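PDB 2X5N: 26S proteasome regulatory subunit rpn10 from Schizosaccharomyces pombe, which protects ubiquitin chains against disassembly by deubiquitinating enzymes and so promotes protein degradation by the 26S proteasome. Local coordinates for residues L8-E13 / G82-G87; I138-I143 / Q153-A158. All blocks are in the same frame, centred on the assembly; numbering follows the deposited sequence. Where two conformers were deposited one is given.

Contact 1 (L8-E13 / G82-G87); sequences LIDNSE and GNAKFG
Glu13 and Gly82 are joined through the backbone: Glu13 N donates to Gly82 O at 2.9 Å, almost straight with an N-H...O angle of 172°. The Glu13 side chain lies beside that of Asn83, pointing the same way, its carboxylate plane turned 60° from the amide. Glu13 CB lies 3.8 Å from Gly82 N, and CG, set between the backbone N and the carbonyl carbon (chi1 63°), comes to 3.4 Å from Gly82 O, with CD still 3.9 Å from that oxygen. At the tip water mediates: OE1 is bridged to Gly82 N by one molecule, OE2 to Asn83 OD1 by two. Deeper in, Ser12 CB packs 4.0 Å from Ala84 CB. Behind it Asp10 OD1 takes both Ser12 N and Ser12 OG, each at 2.9 Å, the first closing an Asx turn, while Asp10 OD2 accepts from Gly114 N and Ser115 OG. An alanine in place of Asp10 would probably leave the Ser12 amide and hydroxyl without their shared acceptor, and Gly114 and Ser115 without theirs. Asp10 and Ser12 match the start of the Asp-x-Ser-x-Ser motif that in metal-binding von Willebrand factor A domains forms part of the metal ion-dependent adhesion site; Trp14 replaces the second serine.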
ATOM      1  N   LEU A   8      -1.936  -2.437   1.155  1.00  3.54           N
ATOM      2  CA  LEU A   8      -3.126  -2.506   0.336  1.00  4.09           C
ATOM      3  C   LEU A   8      -2.722  -2.780  -1.102  1.00  4.78           C
ATOM      4  O   LEU A   8      -2.039  -1.956  -1.737  1.00  5.81           O
ATOM      5  CB  LEU A   8      -3.886  -1.176   0.380  1.00  4.05           C
ATOM      6  CG  LEU A   8      -4.858  -0.985   1.553  1.00  4.20           C
ATOM      7  CD1 LEU A   8      -4.197  -1.270   2.914  1.00  5.47           C
ATOM      8  CD2 LEU A   8      -5.431   0.425   1.550  1.00  6.23           C
ATOM      9  N   ILE A   9      -3.143  -3.929  -1.610  1.00  3.87           N
ATOM     10  CA  ILE A   9      -2.834  -4.324  -2.985  1.00  4.80           C
ATOM     11  C   ILE A   9      -4.022  -4.053  -3.888  1.00  3.82           C
ATOM     12  O   ILE A   9      -5.182  -4.197  -3.494  1.00  4.79           O
ATOM     13  CB  ILE A   9      -2.372  -5.800  -3.107  1.00  4.89           C
ATOM     14  CG1 ILE A   9      -3.412  -6.819  -2.604  1.00  6.10           C
ATOM     15  CG2 ILE A   9      -1.031  -5.957  -2.389  1.00  6.77           C
ATOM     16  CD1 ILE A   9      -3.033  -8.207  -2.949  1.00  7.61           C
ATOM     17  N   ASP A  10      -3.707  -3.625  -5.099  1.00  3.67           N
ATOM     18  CA  ASP A  10      -4.694  -3.429  -6.139  1.00  3.93           C
ATOM     19  C   ASP A  10      -4.854  -4.760  -6.883  1.00  3.12           C
ATOM     20  O   ASP A  10      -3.923  -5.231  -7.550  1.00  3.75           O
ATOM     21  CB  ASP A  10      -4.238  -2.280  -7.050  1.00  3.89           C
ATOM     22  CG  ASP A  10      -5.278  -1.850  -8.072  1.00  4.85           C
ATOM     23  OD1 ASP A  10      -6.185  -2.640  -8.408  1.00  4.93           O
ATOM     24  OD2 ASP A  10      -5.159  -0.698  -8.550  1.00  4.59           O
ATOM     25  N   ASN A  11      -6.018  -5.380  -6.720  1.00  4.02           N
ATOM     26  CA  ASN A  11      -6.373  -6.590  -7.483  1.00  4.95           C
ATOM     27  C   ASN A  11      -7.539  -6.319  -8.426  1.00  4.68           C
ATOM     28  O   ASN A  11      -8.370  -7.204  -8.653  1.00  5.98           O
ATOM     29  CB  ASN A  11      -6.688  -7.768  -6.562  1.00  4.51           C
ATOM     30  CG  ASN A  11      -7.900  -7.525  -5.706  1.00  4.24           C
ATOM     31  OD1 ASN A  11      -8.143  -6.405  -5.274  1.00  5.76           O
ATOM     32  ND2 ASN A  11      -8.655  -8.590  -5.415  1.00  5.21           N
ATOM     33  N   SER A  12      -7.586  -5.104  -8.992  1.00  4.01           N
ATOM     34  CA  SER A  12      -8.579  -4.774 -10.014  1.00  4.85           C
ATOM     35  C   SER A  12      -8.192  -5.326 -11.380  1.00  4.96           C
ATOM     36  O   SER A  12      -7.060  -5.769 -11.601  1.00  5.89           O
ATOM     37  CB  SER A  12      -8.779  -3.260 -10.126  1.00  5.33           C
ATOM     38  OG  SER A  12      -7.719  -2.649 -10.829  1.00  8.23           O
ATOM     39  N   GLU A  13      -9.139  -5.268 -12.319  1.00  5.88           N
ATOM     40  CA  GLU A  13      -8.908  -5.731 -13.678  1.00  6.09           C
ATOM     41  C   GLU A  13      -7.775  -4.948 -14.372  1.00  6.04           C
ATOM     42  O   GLU A  13      -7.162  -5.460 -15.293  1.00  6.61           O
ATOM     43  CB  GLU A  13     -10.188  -5.667 -14.509  1.00  7.27           C
ATOM     44  CG  GLU A  13     -10.736  -4.264 -14.702  1.00  7.57           C
ATOM     45  CD  GLU A  13     -12.131  -4.231 -15.261  0.88  9.61           C
ATOM     46  OE1 GLU A  13     -12.525  -5.162 -15.992  0.71 10.22           O
ATOM     47  OE2 GLU A  13     -12.841  -3.250 -14.975  0.61  9.18           O
ATOM     48  N   GLY A  82     -12.480  -6.794 -11.755  1.00  5.38           N
ATOM     49  CA  GLY A  82     -13.356  -5.793 -11.168  1.00  6.49           C
ATOM     50  C   GLY A  82     -12.735  -4.432 -10.904  1.00  5.60           C
ATOM     51  O   GLY A  82     -11.654  -4.117 -11.397  1.00  6.32           O
ATOM     52  N   ASN A  83     -13.472  -3.608 -10.168  1.00  6.60           N
ATOM     53  CA  ASN A  83     -13.101  -2.222  -9.914  1.00  7.10           C
ATOM     54  C   ASN A  83     -12.289  -2.045  -8.651  1.00  5.15           C
ATOM     55  O   ASN A  83     -12.441  -2.802  -7.685  1.00  7.22           O
ATOM     56  CB  ASN A  83     -14.360  -1.362  -9.719  1.00  9.24           C
ATOM     57  CG  ASN A  83     -15.259  -1.366 -10.917  1.00 13.07           C
ATOM     58  OD1 ASN A  83     -14.792  -1.395 -12.034  1.00 16.17           O
ATOM     59  ND2 ASN A  83     -16.558  -1.347 -10.684  1.00 14.86           N
ATOM     60  N   ALA A  84     -11.450  -1.014  -8.652  1.00  5.59           N
ATOM     61  CA  ALA A  84     -10.720  -0.613  -7.462  1.00  5.48           C
ATOM     62  C   ALA A  84     -11.515   0.434  -6.703  1.00  5.03           C
ATOM     63  O   ALA A  84     -12.115   1.330  -7.307  1.00  6.29           O
ATOM     64  CB  ALA A  84      -9.373  -0.062  -7.850  1.00  7.62           C
ATOM     65  N   LYS A  85     -11.445   0.346  -5.380  1.00  4.85           N
ATOM     66  CA  LYS A  85     -12.146   1.256  -4.487  1.00  5.28           C
ATOM     67  C   LYS A  85     -11.143   1.848  -3.518  1.00  4.33           C
ATOM     68  O   LYS A  85     -11.073   1.453  -2.359  1.00  4.48           O
ATOM     69  CB  LYS A  85     -13.202   0.478  -3.715  1.00  6.98           C
ATOM     70  CG  LYS A  85     -14.158  -0.294  -4.611  1.00  9.40           C
ATOM     71  CD  LYS A  85     -15.068   0.645  -5.328  1.00 14.22           C
ATOM     72  CE  LYS A  85     -16.122  -0.110  -6.120  1.00 22.88           C
ATOM     73  NZ  LYS A  85     -17.143   0.837  -6.647  1.00 26.64           N
ATOM     74  N   PHE A  86     -10.380   2.819  -4.002  1.00  4.42           N
ATOM     75  CA  PHE A  86      -9.263   3.383  -3.253  1.00  5.40           C
ATOM     76  C   PHE A  86      -9.690   3.993  -1.910  1.00  4.86           C
ATOM     77  O   PHE A  86      -9.162   3.634  -0.851  1.00  4.77           O
ATOM     78  CB  PHE A  86      -8.545   4.437  -4.094  1.00  5.77           C
ATOM     79  CG  PHE A  86      -7.441   5.128  -3.355  1.00  5.79           C
ATOM     80  CD1 PHE A  86      -6.219   4.508  -3.149  1.00  6.72           C
ATOM     81  CD2 PHE A  86      -7.612   6.413  -2.861  1.00  6.43           C
ATOM     82  CE1 PHE A  86      -5.201   5.144  -2.441  1.00  7.57           C
ATOM     83  CE2 PHE A  86      -6.592   7.057  -2.173  1.00  8.48           C
ATOM     84  CZ  PHE A  86      -5.397   6.418  -1.971  1.00  8.65           C
ATOM     85  N   GLY A  87     -10.661   4.904  -1.939  1.00  5.44           N
ATOM     86  CA  GLY A  87     -11.070   5.570  -0.707  1.00  5.60           C
ATOM     87  C   GLY A  87     -11.679   4.608   0.313  1.00  5.35           C
ATOM     88  O   GLY A  87     -11.392   4.679   1.502  1.00  5.61           O
TER
HETATM   89  O   HOH W   1     -13.272  -7.530 -14.338  1.00 10.49           O
HETATM   90  O   HOH W   2     -12.502  -1.139 -13.405  1.00 13.39           O
HETATM   91  O   HOH W   3     -15.285  -4.086 -13.579  1.00 21.12           O

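Contact 2 (I138-I143 / Q153-A158); sequences IDIIHI and QHFIDA
Strand 136-143, helix 151-159 and strand 166-170 form a beta-alpha-beta crossover, and in its first half Ile138 and Ile140 of the strand meet Phe155 and Ile156 of the helix. The two short segments run nearly antiparallel, at 165°, with their axes 9.5 Å apart at closest approach. Phe155 reaches in with CG anti to its backbone N (chi1 171°), and the side chain of Ile138 crosses it at about a right angle. Two branches of Ile138 touch the ring: CG2 lies 4.0 Å from Phe155 CE2, and CD1 comes to 4.1 Å from Phe155 CZ. Next to the ring, the bent end of Ile156 (chi2 -72°) carries CD1 to 3.7 Å from Ile138 O and 4.1 Å from Ile138 CG2. Ile140 slides past Ile156 in the opposite direction and also approaches the ring, but it was deposited in two conformers, which makes the exact closeness of its CD1 doubtful. Further out, Ala128 of helix 121-133 touches Phe155, and Leu167 of strand 166-170 touches both Ile140 and Ile156. On the solvent side of the helix, Gln153 NE2 donates to Asp157 OD1 at 3.1 Å, from above the carboxylate plane. Between strand and helix the contact is thus wholly apolar in its side chains: four buried residues hold by shape and exclusion of water, without directional polar bonds.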
ATOM      1  N   ILE A 138       0.920   7.560   5.188  1.00  4.72           N
ATOM      2  CA  ILE A 138       0.599   6.794   4.001  1.00  5.05           C
ATOM      3  C   ILE A 138       1.678   6.966   2.940  1.00  4.34           C
ATOM      4  O   ILE A 138       2.182   8.073   2.709  1.00  4.84           O
ATOM      5  CB  ILE A 138      -0.796   7.144   3.457  1.00  6.58           C
ATOM      6  CG1 ILE A 138      -1.122   6.296   2.215  1.00  8.46           C
ATOM      7  CG2 ILE A 138      -0.926   8.647   3.199  1.00  8.61           C
ATOM      8  CD1 ILE A 138      -2.584   6.111   1.954  1.00 11.69           C
ATOM      9  N   ASP A 139       2.015   5.846   2.320  1.00  4.27           N
ATOM     10  CA  ASP A 139       2.827   5.793   1.119  1.00  3.88           C
ATOM     11  C   ASP A 139       1.979   5.210   0.003  1.00  5.03           C
ATOM     12  O   ASP A 139       1.235   4.256   0.204  1.00  5.34           O
ATOM     13  CB  ASP A 139       4.055   4.918   1.332  1.00  5.22           C
ATOM     14  CG  ASP A 139       4.870   5.373   2.489  1.00  5.81           C
ATOM     15  OD1 ASP A 139       5.149   6.588   2.565  1.00  6.83           O
ATOM     16  OD2 ASP A 139       5.230   4.514   3.319  1.00  7.35           O
ATOM     17  N   ILE A 140       2.105   5.790  -1.177  0.61  3.48           N
ATOM     18  CA  ILE A 140       1.409   5.275  -2.350  0.61  4.19           C
ATOM     19  C   ILE A 140       2.421   4.921  -3.415  0.61  3.67           C
ATOM     20  O   ILE A 140       3.296   5.715  -3.728  0.61  4.17           O
ATOM     21  CB  ILE A 140       0.429   6.298  -2.919  0.61  5.57           C
ATOM     22  CG1 ILE A 140      -0.692   6.572  -1.906  0.61  8.14           C
ATOM     23  CG2 ILE A 140      -0.142   5.824  -4.232  0.61  7.77           C
ATOM     24  CD1 ILE A 140      -1.630   7.693  -2.312  0.61 12.21           C
ATOM     25  N   ILE A 141       2.286   3.716  -3.959  1.00  4.52           N
ATOM     26  CA  ILE A 141       3.089   3.246  -5.098  1.00  4.03           C
ATOM     27  C   ILE A 141       2.137   3.309  -6.285  1.00  3.95           C
ATOM     28  O   ILE A 141       1.182   2.546  -6.355  1.00  4.36           O
ATOM     29  CB  ILE A 141       3.590   1.821  -4.879  1.00  5.31           C
ATOM     30  CG1 ILE A 141       4.523   1.781  -3.658  1.00  7.20           C
ATOM     31  CG2 ILE A 141       4.301   1.327  -6.136  1.00  6.35           C
ATOM     32  CD1 ILE A 141       4.712   0.397  -3.039  1.00 10.18           C
ATOM     33  N   HIS A 142       2.391   4.254  -7.187  1.00  4.46           N
ATOM     34  CA  HIS A 142       1.509   4.536  -8.304  1.00  3.95           C
ATOM     35  C   HIS A 142       2.150   4.010  -9.588  1.00  3.49           C
ATOM     36  O   HIS A 142       3.279   4.397  -9.924  1.00  4.36           O
ATOM     37  CB  HIS A 142       1.285   6.045  -8.384  1.00  4.47           C
ATOM     38  CG  HIS A 142       0.152   6.439  -9.278  1.00  7.53           C
ATOM     39  ND1 HIS A 142       0.029   7.708  -9.795  1.00 10.05           N
ATOM     40  CD2 HIS A 142      -0.929   5.747  -9.717  1.00  8.73           C
ATOM     41  CE1 HIS A 142      -1.068   7.778 -10.531  1.00 11.39           C
ATOM     42  NE2 HIS A 142      -1.667   6.599 -10.500  1.00 10.40           N
ATOM     43  N   ILE A 143       1.433   3.130 -10.281  1.00  3.63           N
ATOM     44  CA  ILE A 143       1.903   2.544 -11.533  1.00  4.00           C
ATOM     45  C   ILE A 143       0.815   2.645 -12.597  1.00  5.00           C
ATOM     46  O   ILE A 143      -0.352   2.884 -12.281  1.00  6.16           O
ATOM     47  CB  ILE A 143       2.323   1.057 -11.332  1.00  4.14           C
ATOM     48  CG1 ILE A 143       1.133   0.159 -11.056  1.00  4.64           C
ATOM     49  CG2 ILE A 143       3.426   0.983 -10.284  1.00  5.62           C
ATOM     50  CD1 ILE A 143       1.509  -1.295 -10.964  1.00  8.28           C
ATOM     51  N   GLN A 153      -0.299  13.485  -5.953  1.00 20.21           N
ATOM     52  CA  GLN A 153       0.712  14.341  -5.339  1.00 22.61           C
ATOM     53  C   GLN A 153       0.037  15.297  -4.363  1.00 19.13           C
ATOM     54  O   GLN A 153       0.532  15.530  -3.266  1.00 15.45           O
ATOM     55  CB  GLN A 153       1.506  15.122  -6.394  1.00 31.51           C
ATOM     56  CG  GLN A 153       2.586  16.035  -5.814  1.00 33.64           C
ATOM     57  CD  GLN A 153       3.712  15.277  -5.142  1.00 28.68           C
ATOM     58  OE1 GLN A 153       4.362  14.439  -5.761  1.00 21.97           O
ATOM     59  NE2 GLN A 153       3.960  15.579  -3.873  1.00 32.93           N
ATOM     60  N   HIS A 154      -1.106  15.852  -4.756  1.00 19.96           N
ATOM     61  CA  HIS A 154      -1.849  16.729  -3.864  1.00 22.98           C
ATOM     62  C   HIS A 154      -2.358  15.980  -2.629  1.00 17.58           C
ATOM     63  O   HIS A 154      -2.365  16.512  -1.530  1.00 15.05           O
ATOM     64  CB  HIS A 154      -3.027  17.362  -4.603  1.00 32.85           C
ATOM     65  CG  HIS A 154      -2.627  18.116  -5.834  1.00 40.74           C
ATOM     66  ND1 HIS A 154      -3.448  18.239  -6.935  1.00 42.74           N
ATOM     67  CD2 HIS A 154      -1.485  18.775  -6.142  1.00 47.11           C
ATOM     68  CE1 HIS A 154      -2.835  18.954  -7.862  1.00 48.30           C
ATOM     69  NE2 HIS A 154      -1.642  19.289  -7.407  1.00 46.97           N
ATOM     70  N   PHE A 155      -2.793  14.745  -2.824  1.00 15.59           N
ATOM     71  CA  PHE A 155      -3.225  13.883  -1.735  1.00 14.33           C
ATOM     72  C   PHE A 155      -2.086  13.673  -0.721  1.00 12.23           C
ATOM     73  O   PHE A 155      -2.254  13.863   0.490  1.00  9.89           O
ATOM     74  CB  PHE A 155      -3.684  12.548  -2.323  1.00 14.18           C
ATOM     75  CG  PHE A 155      -3.963  11.469  -1.286  1.00  9.95           C
ATOM     76  CD1 PHE A 155      -5.211  11.326  -0.704  1.00 12.08           C
ATOM     77  CD2 PHE A 155      -2.966  10.593  -0.911  1.00 13.42           C
ATOM     78  CE1 PHE A 155      -5.460  10.341   0.227  1.00 14.01           C
ATOM     79  CE2 PHE A 155      -3.206   9.603   0.025  1.00 16.67           C
ATOM     80  CZ  PHE A 155      -4.442   9.477   0.596  1.00 14.36           C
ATOM     81  N   ILE A 156      -0.926  13.268  -1.216  1.00 10.64           N
ATOM     82  CA  ILE A 156       0.193  13.023  -0.317  1.00  9.63           C
ATOM     83  C   ILE A 156       0.603  14.310   0.406  1.00  9.68           C
ATOM     84  O   ILE A 156       0.907  14.290   1.584  1.00  8.60           O
ATOM     85  CB  ILE A 156       1.364  12.345  -1.063  1.00  9.17           C
ATOM     86  CG1 ILE A 156       0.981  10.897  -1.391  1.00 12.96           C
ATOM     87  CG2 ILE A 156       2.615  12.346  -0.194  1.00 14.95           C
ATOM     88  CD1 ILE A 156       0.955   9.995  -0.177  1.00 11.90           C
ATOM     89  N   ASP A 157       0.603  15.435  -0.297  1.00 11.60           N
ATOM     90  CA  ASP A 157       0.972  16.697   0.311  1.00 12.66           C
ATOM     91  C   ASP A 157       0.004  17.046   1.438  1.00 10.73           C
ATOM     92  O   ASP A 157       0.416  17.567   2.466  1.00 12.36           O
ATOM     93  CB  ASP A 157       0.987  17.841  -0.721  1.00 20.00           C
ATOM     94  CG  ASP A 157       2.139  17.742  -1.689  1.00 24.78           C
ATOM     95  OD1 ASP A 157       3.149  17.106  -1.337  1.00 25.57           O
ATOM     96  OD2 ASP A 157       2.031  18.317  -2.796  1.00 28.46           O
ATOM     97  N   ALA A 158      -1.280  16.724   1.259  1.00  9.99           N
ATOM     98  CA  ALA A 158      -2.294  17.035   2.271  1.00 10.83           C
ATOM     99  C   ALA A 158      -2.229  16.107   3.485  1.00 10.25           C
ATOM    100  O   ALA A 158      -2.620  16.494   4.590  1.00 12.09           O
ATOM    101  CB  ALA A 158      -3.684  16.986   1.662  1.00 13.09           C
TER

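In the fold
Both contacts reach the same mixed sheet, in which strand 106-113 separates strand 3-9 of contact 1 from strand 136-143 of contact 2. Their centres lie 16 Å apart, and along the chain contact 1 closes before contact 2 opens. Phe86, at the start of helix 86-98, carries segment 82-87 into contact 2: its CZ is 4.1 Å from Phe155 CZ, and it also packs against Val113. The chemistry differs between the two. Contact 1 joins polar loops beyond the end of strand 3-9, probably where metal-binding von Willebrand factor A domains hold their ion, and is partly open to water; contact 2 is buried hydrophobic packing between sheet and helix.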